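Local coordinates for glycosyl transferase family 9 (Veillonella parvula, PDB 3TOV), which probably transfers a sugar, such as a heptose, from a nucleotide-activated donor to an acceptor, as GT-B glycosyltransferases of family 9 do, at residues 258-263 and 277-282; 185-190 and 219-224; 299-304 and 342-347. All blocks are in the same frame, centred on the assembly; numbering follows the deposited sequence.

How the contacts relate
All three contacts gather around one parallel sheet, that of the C-terminal half of the GT-B fold. Across it the strands run 244-245, 219-222, 187-191, 264-268, 283-286 and 302-305. Contact 2 pairs 219-222 with 187-191, contact 1 joins the turns leading into 264-268 and 283-286, and contact 3 lays the C-terminal helix against 302-305. Contacts 1 and 2, with centres about 10 Å apart, are tied by a probable hydrogen bond of 2.8 Å from N263 N to L187 O. Contacts 1 and 3, about 12 Å between centres, touch by packing of I277 on A300. GT-B enzymes generally bind the nucleotide-sugar donor mainly through this half, but none of these contacts can be assigned to that site.

Contact 1. Residues 258-263 and 277-282; sequences AMNRCN and ISQGVP
V281 carries this contact, its two methyls spread against M259 and C262. With CG1 anti to the backbone N (chi1 -154°), that methyl lies 3.8 Å from CB of C262 and also rests against the carbonyl O of C262, while CG2 turns the other way and sits 3.6 Å from the carbonyl O of M259. The M259 oxygen accepts the backbone N-H of C262 at 2.8 Å, so this carbonyl already has its partner where the valine methyl meets it. C262 keeps SG beside its own backbone N, from where the sulfur packs on F223. M259, a selenomethionine, sends its extended chain away toward L265, P272 and V275.

Q279 bends at chi2 (-67°), and its side chain crosses that of N260 at about a right angle, the amide planes well turned from one another. OE1 of Q279 stays 3.6 Å from ND2 of N260, a contact without a hydrogen bond; its NE2 bonds to I162 O and only weakly to S278 OG. G280 turns the chain with a positive phi of 80°, a value easy for glycine. P282 then rests CG 3.6 Å from the carbonyl O of N263, whose OD1 and backbone join L187. This is packing typical of a Rossmann-like alpha/beta domain, in which two helix-to-strand turns lie together just before the adjacent parallel strands 264-268 and 283-286.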
loop_
_atom_site.group_PDB
_atom_site.type_symbol
_atom_site.label_atom_id
_atom_site.label_comp_id
_atom_site.label_asym_id
_atom_site.label_seq_id
_atom_site.Cartn_x
_atom_site.Cartn_y
_atom_site.Cartn_z
ATOM N N ALA A 258 -13.247 -3.522 -5.467
ATOM C CA ALA A 258 -13.845 -2.285 -5.957
ATOM C C ALA A 258 -12.861 -1.455 -6.788
ATOM O O ALA A 258 -13.237 -0.875 -7.805
ATOM C CB ALA A 258 -14.356 -1.468 -4.790
HETATM N N MSE A 259 -11.605 -1.401 -6.342
HETATM C CA MSE A 259 -10.570 -0.609 -7.004
HETATM C C MSE A 259 -10.058 -1.294 -8.252
HETATM O O MSE A 259 -9.714 -0.643 -9.243
HETATM C CB MSE A 259 -9.406 -0.338 -6.057
HETATM C CG MSE A 259 -9.241 1.133 -5.701
HETATM SE SE MSE A 259 -8.268 1.325 -4.037
HETATM C CE MSE A 259 -8.235 3.251 -3.842
ATOM N N ASN A 260 -10.002 -2.615 -8.199
ATOM C CA ASN A 260 -9.625 -3.398 -9.363
ATOM C C ASN A 260 -10.411 -2.941 -10.602
ATOM O O ASN A 260 -9.879 -2.887 -11.716
ATOM C CB ASN A 260 -9.868 -4.878 -9.074
ATOM C CG ASN A 260 -9.656 -5.749 -10.284
ATOM O OD1 ASN A 260 -10.571 -5.955 -11.074
ATOM N ND2 ASN A 260 -8.452 -6.270 -10.435
ATOM N N ARG A 261 -11.678 -2.589 -10.380
ATOM C CA ARG A 261 -12.595 -2.228 -11.456
ATOM C C ARG A 261 -12.242 -0.882 -12.087
ATOM O O ARG A 261 -12.768 -0.517 -13.143
ATOM C CB ARG A 261 -14.045 -2.233 -10.951
ATOM C CG ARG A 261 -15.090 -1.807 -11.990
ATOM C CD ARG A 261 -14.861 -2.498 -13.323
ATOM N NE ARG A 261 -15.896 -2.224 -14.321
ATOM C CZ ARG A 261 -15.807 -1.288 -15.266
ATOM N NH1 ARG A 261 -16.799 -1.128 -16.138
ATOM N NH2 ARG A 261 -14.733 -0.508 -15.342
ATOM N N CYS A 262 -11.337 -0.149 -11.455
ATOM C CA CYS A 262 -10.988 1.173 -11.964
ATOM C C CYS A 262 -10.004 1.145 -13.119
ATOM O O CYS A 262 -8.951 0.514 -13.027
ATOM C CB CYS A 262 -10.423 2.041 -10.851
ATOM S SG CYS A 262 -11.654 2.561 -9.700
ATOM N N ASN A 263 -10.362 1.849 -14.193
ATOM C CA ASN A 263 -9.465 2.116 -15.314
ATOM C C ASN A 263 -8.406 3.157 -14.951
ATOM O O ASN A 263 -7.443 3.332 -15.680
ATOM C CB ASN A 263 -10.245 2.619 -16.521
ATOM C CG ASN A 263 -11.324 1.665 -16.960
ATOM O OD1 ASN A 263 -12.213 1.317 -16.187
ATOM N ND2 ASN A 263 -11.274 1.258 -18.219
ATOM N N ILE A 277 -2.388 0.185 -6.982
ATOM C CA ILE A 277 -1.271 -0.388 -7.729
ATOM C C ILE A 277 -1.284 -1.909 -7.693
ATOM O O ILE A 277 -1.023 -2.567 -8.700
ATOM C CB ILE A 277 0.072 0.105 -7.161
ATOM C CG1 ILE A 277 0.202 1.616 -7.319
ATOM C CG2 ILE A 277 1.257 -0.608 -7.813
ATOM C CD1 ILE A 277 1.479 2.137 -6.717
ATOM N N SER A 278 -1.597 -2.458 -6.524
ATOM C CA SER A 278 -1.599 -3.898 -6.321
ATOM C C SER A 278 -2.729 -4.589 -7.072
ATOM O O SER A 278 -2.939 -5.790 -6.921
ATOM C CB SER A 278 -1.725 -4.216 -4.832
ATOM O OG SER A 278 -3.075 -4.086 -4.403
ATOM N N GLN A 279 -3.465 -3.825 -7.866
ATOM C CA GLN A 279 -4.554 -4.370 -8.661
ATOM C C GLN A 279 -4.404 -3.926 -10.109
ATOM O O GLN A 279 -5.345 -4.023 -10.904
ATOM C CB GLN A 279 -5.907 -3.899 -8.126
ATOM C CG GLN A 279 -6.166 -4.224 -6.663
ATOM C CD GLN A 279 -6.305 -5.706 -6.397
ATOM O OE1 GLN A 279 -7.050 -6.410 -7.080
ATOM N NE2 GLN A 279 -5.584 -6.189 -5.390
ATOM N N GLY A 280 -3.223 -3.409 -10.437
ATOM C CA GLY A 280 -2.883 -3.060 -11.805
ATOM C C GLY A 280 -3.440 -1.741 -12.288
ATOM O O GLY A 280 -3.356 -1.434 -13.475
ATOM N N VAL A 281 -3.993 -0.951 -11.372
ATOM C CA VAL A 281 -4.627 0.307 -11.734
ATOM C C VAL A 281 -3.597 1.406 -11.984
ATOM O O VAL A 281 -2.798 1.719 -11.107
ATOM C CB VAL A 281 -5.605 0.775 -10.641
ATOM C CG1 VAL A 281 -6.679 1.651 -11.236
ATOM C CG2 VAL A 281 -6.249 -0.412 -9.986
ATOM N N PRO A 282 -3.634 2.010 -13.186
ATOM C CA PRO A 282 -2.787 3.159 -13.543
ATOM C C PRO A 282 -3.000 4.316 -12.583
ATOM O O PRO A 282 -4.131 4.656 -12.270
ATOM C CB PRO A 282 -3.281 3.554 -14.934
ATOM C CG PRO A 282 -4.000 2.352 -15.454
ATOM C CD PRO A 282 -4.582 1.665 -14.257
#

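Contact 2. Residues 185-190 and 219-224; sequences DILIGF and KTVFFG
Two phenylalanines, F190 and F222, form an offset stack, their rings side by side with centroids 4.8 Å apart and planes only 10° from parallel. Both side chains leave with CG beside the backbone N, which aligns the rings, and CB of F190 also lies over the F222 face in a CH-pi contact. The backbones are laced in parallel register: I188 N bonds to K219 O at 2.8 Å, nearly along the C=O axis, and F190 N to V221 O at 2.9 Å. F223 N closes the ladder on F190 O at 3.0 Å.

On the other face L187 packs its branched end on CG2 of V221. G189 suits its place because a CB there would strike the F223 ring. K219 crosses D185 obliquely, its CG and CE against the carboxyl end, NZ staying 4.0 Å from OD1, beyond a salt bridge; OD1 is instead bonded to T182 N. An alanine here would probably leave D185 less well packed and its charge less well balanced.

Farther out, F206 and V209 pack on F190 and A210 on both rings, while Y176 backs L187, V221 and F223. Strand 187-191, helix 203-216 and strand 219-222 form a classic beta-alpha-beta crossover.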
loop_
_atom_site.group_PDB
_atom_site.type_symbol
_atom_site.label_atom_id
_atom_site.label_comp_id
_atom_site.label_asym_id
_atom_site.label_seq_id
_atom_site.Cartn_x
_atom_site.Cartn_y
_atom_site.Cartn_z
ATOM N N ASP A 185 -18.287 0.548 -19.247
ATOM C CA ASP A 185 -17.931 1.914 -18.866
ATOM C C ASP A 185 -16.464 2.053 -18.463
ATOM O O ASP A 185 -15.865 1.126 -17.918
ATOM C CB ASP A 185 -18.826 2.418 -17.724
ATOM C CG ASP A 185 -20.210 2.846 -18.200
ATOM O OD1 ASP A 185 -21.193 2.613 -17.462
ATOM O OD2 ASP A 185 -20.318 3.422 -19.306
ATOM N N ILE A 186 -15.896 3.225 -18.735
ATOM C CA ILE A 186 -14.550 3.566 -18.281
ATOM C C ILE A 186 -14.625 4.297 -16.946
ATOM O O ILE A 186 -14.972 5.470 -16.875
ATOM C CB ILE A 186 -13.745 4.407 -19.319
ATOM C CG1 ILE A 186 -13.093 3.498 -20.363
ATOM C CG2 ILE A 186 -12.643 5.210 -18.634
ATOM C CD1 ILE A 186 -14.062 2.820 -21.286
ATOM N N LEU A 187 -14.301 3.576 -15.885
ATOM C CA LEU A 187 -14.362 4.119 -14.544
ATOM C C LEU A 187 -13.045 4.764 -14.138
ATOM O O LEU A 187 -11.997 4.122 -14.174
ATOM C CB LEU A 187 -14.673 2.995 -13.573
ATOM C CG LEU A 187 -14.890 3.464 -12.146
ATOM C CD1 LEU A 187 -16.035 4.479 -12.124
ATOM C CD2 LEU A 187 -15.169 2.268 -11.253
ATOM N N ILE A 188 -13.092 6.035 -13.755
ATOM C CA ILE A 188 -11.919 6.669 -13.159
ATOM C C ILE A 188 -12.226 7.042 -11.704
ATOM O O ILE A 188 -13.189 7.751 -11.422
ATOM C CB ILE A 188 -11.331 7.881 -13.999
ATOM C CG1 ILE A 188 -11.193 9.118 -13.133
ATOM C CG2 ILE A 188 -12.125 8.179 -15.289
ATOM C CD1 ILE A 188 -10.062 9.011 -12.165
ATOM N N GLY A 189 -11.406 6.543 -10.783
ATOM C CA GLY A 189 -11.664 6.702 -9.367
ATOM C C GLY A 189 -10.715 7.636 -8.649
ATOM O O GLY A 189 -9.585 7.833 -9.069
ATOM N N PHE A 190 -11.199 8.205 -7.551
ATOM C CA PHE A 190 -10.457 9.161 -6.746
ATOM C C PHE A 190 -10.349 8.697 -5.306
ATOM O O PHE A 190 -11.337 8.310 -4.685
ATOM C CB PHE A 190 -11.177 10.501 -6.727
ATOM C CG PHE A 190 -11.412 11.074 -8.077
ATOM C CD1 PHE A 190 -10.638 12.129 -8.538
ATOM C CD2 PHE A 190 -12.402 10.558 -8.900
ATOM C CE1 PHE A 190 -10.855 12.658 -9.787
ATOM C CE2 PHE A 190 -12.619 11.087 -10.160
ATOM C CZ PHE A 190 -11.850 12.138 -10.599
ATOM N N LYS A 219 -17.253 7.476 -15.927
ATOM C CA LYS A 219 -17.864 7.328 -14.605
ATOM C C LYS A 219 -16.788 7.489 -13.522
ATOM O O LYS A 219 -15.618 7.160 -13.737
ATOM C CB LYS A 219 -18.570 5.979 -14.467
ATOM C CG LYS A 219 -19.516 5.636 -15.611
ATOM C CD LYS A 219 -20.910 6.231 -15.438
ATOM C CE LYS A 219 -21.907 5.548 -16.383
ATOM N NZ LYS A 219 -23.334 5.636 -15.947
ATOM N N THR A 220 -17.195 7.995 -12.360
ATOM C CA THR A 220 -16.256 8.428 -11.332
ATOM C C THR A 220 -16.644 7.955 -9.927
ATOM O O THR A 220 -17.741 8.238 -9.462
ATOM C CB THR A 220 -16.148 9.971 -11.331
ATOM O OG1 THR A 220 -17.365 10.546 -10.842
ATOM C CG2 THR A 220 -15.895 10.492 -12.744
ATOM N N VAL A 221 -15.745 7.238 -9.258
ATOM C CA VAL A 221 -15.973 6.774 -7.886
ATOM C C VAL A 221 -15.149 7.570 -6.900
ATOM O O VAL A 221 -14.131 8.142 -7.261
ATOM C CB VAL A 221 -15.517 5.323 -7.674
ATOM C CG1 VAL A 221 -16.594 4.514 -6.957
ATOM C CG2 VAL A 221 -15.122 4.687 -8.982
ATOM N N PHE A 222 -15.583 7.582 -5.646
ATOM C CA PHE A 222 -14.802 8.181 -4.571
ATOM C C PHE A 222 -14.633 7.179 -3.427
ATOM O O PHE A 222 -15.595 6.564 -2.969
ATOM C CB PHE A 222 -15.440 9.492 -4.096
ATOM C CG PHE A 222 -15.296 10.620 -5.082
ATOM C CD1 PHE A 222 -14.396 11.650 -4.857
ATOM C CD2 PHE A 222 -16.040 10.639 -6.251
ATOM C CE1 PHE A 222 -14.253 12.697 -5.777
ATOM C CE2 PHE A 222 -15.900 11.669 -7.170
ATOM C CZ PHE A 222 -15.006 12.702 -6.927
ATOM N N PHE A 223 -13.396 7.000 -2.989
ATOM C CA PHE A 223 -13.094 6.001 -1.986
ATOM C C PHE A 223 -12.873 6.654 -0.631
ATOM O O PHE A 223 -13.214 7.813 -0.445
ATOM C CB PHE A 223 -11.890 5.174 -2.424
ATOM C CG PHE A 223 -12.111 4.428 -3.716
ATOM C CD1 PHE A 223 -12.822 3.241 -3.734
ATOM C CD2 PHE A 223 -11.605 4.909 -4.910
ATOM C CE1 PHE A 223 -13.022 2.544 -4.920
ATOM C CE2 PHE A 223 -11.801 4.215 -6.100
ATOM C CZ PHE A 223 -12.509 3.030 -6.102
ATOM N N GLY A 224 -12.325 5.906 0.320
ATOM C CA GLY A 224 -12.120 6.423 1.662
ATOM C C GLY A 224 -12.798 5.631 2.769
ATOM O O GLY A 224 -13.588 4.706 2.530
#

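Contact 3. Residues 299-304 and 342-347; sequences QAHAIV and ETLLLE
H301 reaches from just before the edge strand 302-305 to the last turn of the C-terminal helix. Its CB points toward the helix, and CG stands anti to the backbone N, carrying the ring toward the helix. There the CD2 methyl of L344 lies over one face of the imidazole in a CH-pi contact, offset toward the NE2 side of the ring. CG and ND1 are the ring atoms farther from this methyl, each 3.7 Å from CD2 of L344, whereas the ring's own CD2 and CE1 flank NE2 closer to it. CE1 also has CB of E347 3.5 Å away at the ring edge. The tip, NE2, donates to OE1 of E347 at 3.1 Å, with an N-H...O angle of 159°. The oxygen lies close to the ring plane, so the imidazole offers its N-H squarely, whereas the carboxylate receives it well above its own plane, 68° out of it. E347 arrives with an extended chain beyond CG, long enough to bring the acid back to the histidine. A carboxylate this close would tend to favour a protonated imidazole.

H301 is also the centre of an inverse gamma turn, and its main chain is bonded to I283 of the neighbouring strand. Nearby, I303 slides past L344 in the opposite direction, CD1 lying 3.8 Å from CG of L344. Leucine suits this position, being branched enough to meet both I303 and the ring while also touching V284 and L264 of the sheet. T343 adds only a light touch on I303, its OG1 being bonded to K339 O. With strand and helix axes 9.3 Å apart and nearly antiparallel (163°), this is the chain's C-terminal helix laid over one face of a parallel alpha/beta sheet, at its edge-strand end.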
loop_
_atom_site.group_PDB
_atom_site.type_symbol
_atom_site.label_atom_id
_atom_site.label_comp_id
_atom_site.label_asym_id
_atom_site.label_seq_id
_atom_site.Cartn_x
_atom_site.Cartn_y
_atom_site.Cartn_z
ATOM N N GLN A 299 7.066 -0.215 -9.145
ATOM C CA GLN A 299 6.867 -1.117 -10.269
ATOM C C GLN A 299 5.488 -0.872 -10.898
ATOM O O GLN A 299 4.780 -1.812 -11.264
ATOM C CB GLN A 299 6.973 -2.551 -9.769
ATOM C CG GLN A 299 7.345 -3.575 -10.801
ATOM C CD GLN A 299 8.548 -4.409 -10.360
ATOM O OE1 GLN A 299 9.564 -3.868 -9.893
ATOM N NE2 GLN A 299 8.436 -5.731 -10.500
ATOM N N ALA A 300 5.112 0.397 -11.025
ATOM C CA ALA A 300 3.756 0.739 -11.446
ATOM C C ALA A 300 3.694 1.574 -12.725
ATOM O O ALA A 300 4.627 2.314 -13.051
ATOM C CB ALA A 300 3.029 1.465 -10.317
ATOM N N HIS A 301 2.580 1.454 -13.441
ATOM C CA HIS A 301 2.307 2.357 -14.537
ATOM C C HIS A 301 1.669 3.610 -13.943
ATOM O O HIS A 301 0.454 3.708 -13.828
ATOM C CB HIS A 301 1.394 1.715 -15.583
ATOM C CG HIS A 301 1.177 2.572 -16.799
ATOM N ND1 HIS A 301 0.047 2.482 -17.590
ATOM C CD2 HIS A 301 1.948 3.540 -17.359
ATOM C CE1 HIS A 301 0.135 3.351 -18.584
ATOM N NE2 HIS A 301 1.278 4.005 -18.467
ATOM N N ALA A 302 2.500 4.570 -13.552
ATOM C CA ALA A 302 1.995 5.779 -12.917
ATOM C C ALA A 302 2.639 7.064 -13.452
ATOM O O ALA A 302 3.425 7.052 -14.392
ATOM C CB ALA A 302 2.164 5.684 -11.393
ATOM N N ILE A 303 2.270 8.177 -12.843
ATOM C CA ILE A 303 2.827 9.477 -13.152
ATOM C C ILE A 303 2.683 10.256 -11.861
ATOM O O ILE A 303 1.579 10.476 -11.370
ATOM C CB ILE A 303 2.009 10.239 -14.218
ATOM C CG1 ILE A 303 2.095 9.593 -15.584
ATOM C CG2 ILE A 303 2.468 11.677 -14.346
ATOM C CD1 ILE A 303 1.207 10.322 -16.569
ATOM N N VAL A 304 3.807 10.675 -11.316
ATOM C CA VAL A 304 3.836 11.392 -10.068
ATOM C C VAL A 304 3.991 12.883 -10.352
ATOM O O VAL A 304 4.935 13.304 -11.013
ATOM C CB VAL A 304 4.992 10.857 -9.232
ATOM C CG1 VAL A 304 5.191 11.663 -7.949
ATOM C CG2 VAL A 304 4.741 9.399 -8.966
ATOM N N GLU A 342 -5.400 11.514 -18.964
ATOM C CA GLU A 342 -5.703 11.249 -20.358
ATOM C C GLU A 342 -4.551 10.503 -21.006
ATOM O O GLU A 342 -4.741 9.703 -21.923
ATOM C CB GLU A 342 -5.992 12.549 -21.102
ATOM C CG GLU A 342 -7.123 13.372 -20.482
ATOM C CD GLU A 342 -7.736 14.373 -21.456
ATOM O OE1 GLU A 342 -6.982 14.950 -22.279
ATOM O OE2 GLU A 342 -8.974 14.562 -21.403
ATOM N N THR A 343 -3.349 10.773 -20.515
ATOM C CA THR A 343 -2.156 10.130 -21.035
ATOM C C THR A 343 -2.145 8.670 -20.636
ATOM O O THR A 343 -2.028 7.786 -21.492
ATOM C CB THR A 343 -0.886 10.772 -20.467
ATOM O OG1 THR A 343 -0.753 12.108 -20.976
ATOM C CG2 THR A 343 0.335 9.932 -20.826
ATOM N N LEU A 344 -2.255 8.428 -19.326
ATOM C CA LEU A 344 -2.243 7.072 -18.792
ATOM C C LEU A 344 -3.431 6.289 -19.321
ATOM O O LEU A 344 -3.318 5.095 -19.596
ATOM C CB LEU A 344 -2.268 7.091 -17.268
ATOM C CG LEU A 344 -0.969 7.266 -16.477
ATOM C CD1 LEU A 344 -1.246 7.450 -14.989
ATOM C CD2 LEU A 344 -0.061 6.073 -16.698
ATOM N N LEU A 345 -4.565 6.980 -19.466
ATOM C CA LEU A 345 -5.809 6.376 -19.947
ATOM C C LEU A 345 -5.655 5.808 -21.342
ATOM O O LEU A 345 -6.248 4.777 -21.687
ATOM C CB LEU A 345 -6.926 7.409 -19.942
ATOM C CG LEU A 345 -7.611 7.503 -18.592
ATOM C CD1 LEU A 345 -8.612 8.626 -18.609
ATOM C CD2 LEU A 345 -8.282 6.185 -18.324
ATOM N N LEU A 346 -4.856 6.512 -22.138
ATOM C CA LEU A 346 -4.472 6.076 -23.468
ATOM C C LEU A 346 -3.452 4.931 -23.409
ATOM O O LEU A 346 -3.709 3.833 -23.919
ATOM C CB LEU A 346 -3.891 7.260 -24.229
ATOM C CG LEU A 346 -3.439 6.946 -25.648
ATOM C CD1 LEU A 346 -4.579 6.317 -26.427
ATOM C CD2 LEU A 346 -2.954 8.198 -26.326
ATOM N N GLU A 347 -2.307 5.195 -22.774
ATOM C CA GLU A 347 -1.204 4.236 -22.653
ATOM C C GLU A 347 -1.597 2.876 -22.058
ATOM O O GLU A 347 -0.843 1.912 -22.178
ATOM C CB GLU A 347 -0.097 4.808 -21.764
ATOM C CG GLU A 347 0.853 5.821 -22.381
ATOM C CD GLU A 347 1.950 6.240 -21.388
ATOM O OE1 GLU A 347 1.619 6.538 -20.213
ATOM O OE2 GLU A 347 3.146 6.256 -21.772
#